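Homoserine O-acetyltransferase (Bacillus anthracis str. 'Ames Ancestor', PDB 3I1I) transfers the acetyl group of acetyl-CoA to the hydroxyl of L-homoserine, using an alpha/beta hydrolase fold. Local coordinates at the interface of chains A and B. Residues are numbered along the deposited sequence; one frame, centred on the assembly and turned at random. Chains: chain A/B, Homoserine O-acetyltransferase.

Contact 1: the interface of chains A and B. Residues chain A 183-184, 189, 288-290; chain B 243, 260.
B:Arg243 reaches into chain A with CG anti to its own backbone N (chi1 -168°) and chi2 extended; the bend at chi3 (-78°) redirects the chain, and a near-perpendicular chi4 turns the guanidinium so that its end faces the backbone carbonyls of A:Leu288 and A:Asn184. Its end-on pair of nitrogens converges on one atom, the carbonyl oxygen of A:Leu288: NH1 lies 2.9 Å from A:Leu288 O, in the carbonyl plane, while NH2 bonds the same oxygen from a position tilted out of it. NH2 also donates to A:Asn184 O at 2.8 Å, a fairly straight bond (155° at H) whose acceptor sits somewhat out of the guanidinium plane. A:Ser189 OG lies in the guanidinium plane 3.0 Å beyond B:Arg243 NH2, between its two N-H directions, so any bond there is at best weak and shared; A:Asn184 ND2 donates to this hydroxyl at 2.8 Å from A:Ser189 OG and so helps to place it. A water joins NE of B:Arg243 to A:Asn184 O, making that carbonyl a second shared acceptor. The two faces of the guanidinium are covered differently: CE2 of B:Phe260 lies over one, and the carbonyl oxygen of A:His290 over the other. The same phenyl ring touches chain A through CE1, 3.7 Å from A:Ser189 CB. Carbonyl oxygens gathered round the guanidinium would favour its positive charge and fix its rotation. In the fold, the receiving site lies where the C-terminal end of helix 277-289 meets the loop leading into helix 186-202, while B:Arg243 comes from a loop and B:Phe260 from the start of helix 259-270.

Contact 2: the interface of chains A and B. Residues chain A 122, 126, 201, 281-282; chain B 252-254.
Helix 277-289, the 3-10 turn 121-123 and the segment at A:Val126 shape an apolar pocket on chain A, which receives B:Val254 from the loop that follows the 3-10 helix 249-251 of chain B. The two methyl groups of this valine divide the work. CG2 points over one face of the A:Tyr282 ring in a CH-pi contact, 3.8 Å from the ring centroid and offset toward the rim. Its nearest ring carbon is CE2, at the edge that also carries CZ. CG1, anti to the backbone N of B:Val254 (chi1 173°), is directed instead toward the selenomethionine A:Met281, whose CE lies 3.4 Å from B:Val254 CG1. A bend at chi3 of A:Met281 (23°) brings that terminal methyl to the valine, and the two side chains meet at about a right angle. A second selenomethionine, A:Met122, crosses B:Val254 in a similar way and sets its own CE 3.7 Å from B:Val254 CG2. The valine is thus packed against two selenoether side chains and an aromatic face, and 73 Å² of its surface is hidden by chain A. NH1 of A:Arg201, from helix 186-202, borders the CG1 side, its contact being with carbon. A:Val126 packs along the chain B backbone: its CG2 lies against the peptide between B:Lys253 and B:Val254 and 3.6 Å from B:Lys253 CA. Beside this apolar packing, a water links the two main chains, 3.0 Å from the backbone N of A:Val126, with a nearly straight bond at the amide hydrogen (169°), and 2.6 Å from the carbonyl oxygen of B:Glu252.

Contact 1: the interface of chains A and B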
loop_
_atom_site.group_PDB
_atom_site.type_symbol
_atom_site.label_atom_id
_atom_site.label_comp_id
_atom_site.label_asym_id
_atom_site.label_seq_id
_atom_site.Cartn_x
_atom_site.Cartn_y
_atom_site.Cartn_z
ATOM N N GLN A 183 -4.107 -19.400 10.544
ATOM C CA GLN A 183 -4.792 -18.829 9.384
ATOM C C GLN A 183 -4.313 -17.414 9.246
ATOM O O GLN A 183 -4.298 -16.705 10.233
ATOM C CB GLN A 183 -6.313 -18.824 9.604
ATOM C CG GLN A 183 -6.915 -20.204 9.788
ATOM C CD GLN A 183 -8.418 -20.169 10.105
ATOM O OE1 GLN A 183 -8.824 -19.590 11.111
ATOM N NE2 GLN A 183 -9.234 -20.826 9.264
ATOM N N ASN A 184 -3.875 -16.995 8.065
ATOM C CA ASN A 184 -3.312 -15.670 7.960
ATOM C C ASN A 184 -4.434 -14.662 8.259
ATOM O O ASN A 184 -5.496 -14.716 7.656
ATOM C CB ASN A 184 -2.710 -15.394 6.596
ATOM C CG ASN A 184 -1.753 -14.214 6.632
ATOM O OD1 ASN A 184 -0.799 -14.255 7.396
ATOM N ND2 ASN A 184 -1.990 -13.176 5.816
ATOM N N SER A 189 -3.689 -10.233 5.376
ATOM C CA SER A 189 -3.873 -10.764 4.035
ATOM C C SER A 189 -4.182 -9.677 3.026
ATOM O O SER A 189 -3.708 -9.735 1.873
ATOM C CB SER A 189 -4.979 -11.822 4.035
ATOM O OG SER A 189 -4.674 -12.872 4.945
ATOM N N LEU A 288 -1.199 -15.078 1.853
ATOM C CA LEU A 288 -2.612 -14.704 1.886
ATOM C C LEU A 288 -3.558 -15.932 1.847
ATOM O O LEU A 288 -4.633 -15.910 2.444
ATOM C CB LEU A 288 -2.873 -13.741 0.745
ATOM C CG LEU A 288 -4.171 -13.409 0.057
ATOM C CD1 LEU A 288 -3.729 -12.404 -1.011
ATOM C CD2 LEU A 288 -4.824 -14.622 -0.581
ATOM N N LEU A 289 -3.122 -16.988 1.162
ATOM C CA LEU A 289 -3.855 -18.246 1.140
ATOM C C LEU A 289 -3.674 -19.098 2.396
ATOM O O LEU A 289 -4.399 -20.088 2.528
ATOM C CB LEU A 289 -3.413 -19.096 -0.056
ATOM C CG LEU A 289 -3.861 -18.611 -1.430
ATOM C CD1 LEU A 289 -3.180 -19.441 -2.501
ATOM C CD2 LEU A 289 -5.398 -18.607 -1.546
ATOM N N HIS A 290 -2.739 -18.754 3.301
ATOM C CA HIS A 290 -2.436 -19.629 4.416
ATOM C C HIS A 290 -3.614 -19.872 5.375
ATOM O O HIS A 290 -4.110 -18.961 6.030
ATOM C CB HIS A 290 -1.232 -19.145 5.223
ATOM C CG HIS A 290 -1.008 -19.926 6.479
ATOM N ND1 HIS A 290 -0.627 -21.250 6.464
ATOM C CD2 HIS A 290 -1.168 -19.591 7.784
ATOM C CE1 HIS A 290 -0.556 -21.701 7.708
ATOM N NE2 HIS A 290 -0.869 -20.710 8.531
ATOM N N ARG B 243 -12.701 -15.586 6.667
ATOM C CA ARG B 243 -12.121 -16.475 5.680
ATOM C C ARG B 243 -13.073 -17.620 5.317
ATOM O O ARG B 243 -13.641 -18.249 6.160
ATOM C CB ARG B 243 -10.804 -17.020 6.224
ATOM C CG ARG B 243 -9.948 -17.732 5.191
ATOM C CD ARG B 243 -8.568 -18.116 5.793
ATOM N NE ARG B 243 -7.669 -16.978 5.863
ATOM C CZ ARG B 243 -6.883 -16.561 4.865
ATOM N NH1 ARG B 243 -6.865 -17.190 3.704
ATOM N NH2 ARG B 243 -6.075 -15.508 5.030
ATOM N N PHE B 260 -13.115 -12.680 0.954
ATOM C CA PHE B 260 -12.874 -11.460 1.741
ATOM C C PHE B 260 -12.299 -10.356 0.868
ATOM O O PHE B 260 -12.732 -9.203 1.006
ATOM C CB PHE B 260 -12.087 -11.673 3.042
ATOM C CG PHE B 260 -10.712 -12.235 2.868
ATOM C CD1 PHE B 260 -9.643 -11.410 2.624
ATOM C CD2 PHE B 260 -10.484 -13.610 3.018
ATOM C CE1 PHE B 260 -8.331 -11.949 2.465
ATOM C CE2 PHE B 260 -9.202 -14.169 2.852
ATOM C CZ PHE B 260 -8.116 -13.322 2.593
HETATM O O HOH W 1 -8.052 -15.722 8.405
#

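Contact 2: the interface of chains A and B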
loop_
_atom_site.group_PDB
_atom_site.type_symbol
_atom_site.label_atom_id
_atom_site.label_comp_id
_atom_site.label_asym_id
_atom_site.label_seq_id
_atom_site.Cartn_x
_atom_site.Cartn_y
_atom_site.Cartn_z
HETATM N N MSE A 122 4.272 -15.644 -15.076
HETATM C CA MSE A 122 2.934 -15.827 -14.489
HETATM C C MSE A 122 2.255 -17.142 -14.867
HETATM O O MSE A 122 1.166 -17.460 -14.339
HETATM C CB MSE A 122 2.017 -14.644 -14.805
HETATM C CG MSE A 122 2.532 -13.315 -14.276
HETATM SE SE MSE A 122 3.087 -13.349 -12.376
HETATM C CE MSE A 122 1.396 -13.926 -11.601
ATOM N N VAL A 126 0.293 -21.497 -8.683
ATOM C CA VAL A 126 0.095 -21.061 -7.334
ATOM C C VAL A 126 0.546 -22.160 -6.397
ATOM O O VAL A 126 0.169 -23.365 -6.596
ATOM C CB VAL A 126 -1.377 -20.744 -7.083
ATOM C CG1 VAL A 126 -1.608 -20.467 -5.599
ATOM C CG2 VAL A 126 -1.818 -19.557 -8.002
ATOM N N ARG A 201 1.695 -5.104 -9.672
ATOM C CA ARG A 201 0.934 -5.132 -10.944
ATOM C C ARG A 201 0.681 -3.727 -11.493
ATOM O O ARG A 201 0.571 -3.537 -12.720
ATOM C CB ARG A 201 -0.428 -5.814 -10.799
ATOM C CG ARG A 201 -0.366 -7.333 -10.507
ATOM C CD ARG A 201 -1.761 -8.056 -10.697
ATOM N NE ARG A 201 -1.496 -9.486 -10.714
ATOM C CZ ARG A 201 -1.719 -10.329 -11.732
ATOM N NH1 ARG A 201 -1.346 -11.618 -11.613
ATOM N NH2 ARG A 201 -2.344 -9.923 -12.847
HETATM N N MSE A 281 5.375 -11.726 -5.479
HETATM C CA MSE A 281 3.929 -11.882 -5.610
HETATM C C MSE A 281 3.474 -13.300 -5.206
HETATM O O MSE A 281 2.497 -13.428 -4.456
HETATM C CB MSE A 281 3.415 -11.648 -7.044
HETATM C CG MSE A 281 3.588 -10.274 -7.640
HETATM SE SE MSE A 281 2.709 -10.261 -9.442
HETATM C CE MSE A 281 1.506 -11.680 -9.242
ATOM N N TYR A 282 4.124 -14.336 -5.751
ATOM C CA TYR A 282 3.701 -15.732 -5.490
ATOM C C TYR A 282 3.793 -16.074 -4.012
ATOM O O TYR A 282 2.883 -16.720 -3.459
ATOM C CB TYR A 282 4.511 -16.736 -6.294
ATOM C CG TYR A 282 3.953 -16.970 -7.663
ATOM C CD1 TYR A 282 4.269 -16.131 -8.704
ATOM C CD2 TYR A 282 3.087 -18.031 -7.927
ATOM C CE1 TYR A 282 3.745 -16.326 -9.965
ATOM C CE2 TYR A 282 2.573 -18.233 -9.203
ATOM C CZ TYR A 282 2.911 -17.368 -10.206
ATOM O OH TYR A 282 2.433 -17.506 -11.478
ATOM N N GLU B 252 -5.979 -21.433 -7.323
ATOM C CA GLU B 252 -5.734 -21.929 -8.664
ATOM C C GLU B 252 -5.043 -20.922 -9.553
ATOM O O GLU B 252 -4.333 -21.310 -10.451
ATOM C CB GLU B 252 -7.059 -22.410 -9.270
ATOM C CG GLU B 252 -7.557 -23.691 -8.563
ATOM C CD GLU B 252 -8.886 -24.231 -9.086
ATOM O OE1 GLU B 252 -9.489 -23.647 -10.028
ATOM O OE2 GLU B 252 -9.334 -25.265 -8.541
ATOM N N LYS B 253 -5.238 -19.639 -9.304
ATOM C CA LYS B 253 -4.595 -18.589 -10.103
ATOM C C LYS B 253 -4.188 -17.451 -9.200
ATOM O O LYS B 253 -4.892 -17.131 -8.217
ATOM C CB LYS B 253 -5.551 -18.045 -11.154
ATOM C CG LYS B 253 -6.122 -19.099 -12.109
ATOM C CD LYS B 253 -6.600 -18.417 -13.366
ATOM C CE LYS B 253 -7.399 -19.351 -14.258
ATOM N NZ LYS B 253 -8.808 -19.488 -13.752
ATOM N N VAL B 254 -3.066 -16.824 -9.513
ATOM C CA VAL B 254 -2.643 -15.725 -8.688
ATOM C C VAL B 254 -3.780 -14.715 -8.621
ATOM O O VAL B 254 -4.071 -14.200 -7.551
ATOM C CB VAL B 254 -1.363 -15.086 -9.173
ATOM C CG1 VAL B 254 -1.044 -13.817 -8.351
ATOM C CG2 VAL B 254 -0.215 -16.107 -9.057
HETATM O O HOH W 2 -1.799 -21.819 -10.740
#

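The centres of the C-alpha atoms of contact 1 and contact 2 lie about 15 Å apart on one two-fold symmetric interface, and the exchange of chains repeats both. On chain A they share helices 186-202 and 277-289: contact 1 uses A:Ser189 and A:Leu288, contact 2 A:Arg201 and the A:Met281–A:Tyr282 pair. On chain B both draw on the stretch from residue 243 to 260. The shared helices place a polar anchor and an apolar one on the same surface of chain A, so the two may reinforce each other. Together they probably help hold this chain pair together, although the structure alone does not establish the oligomer in solution.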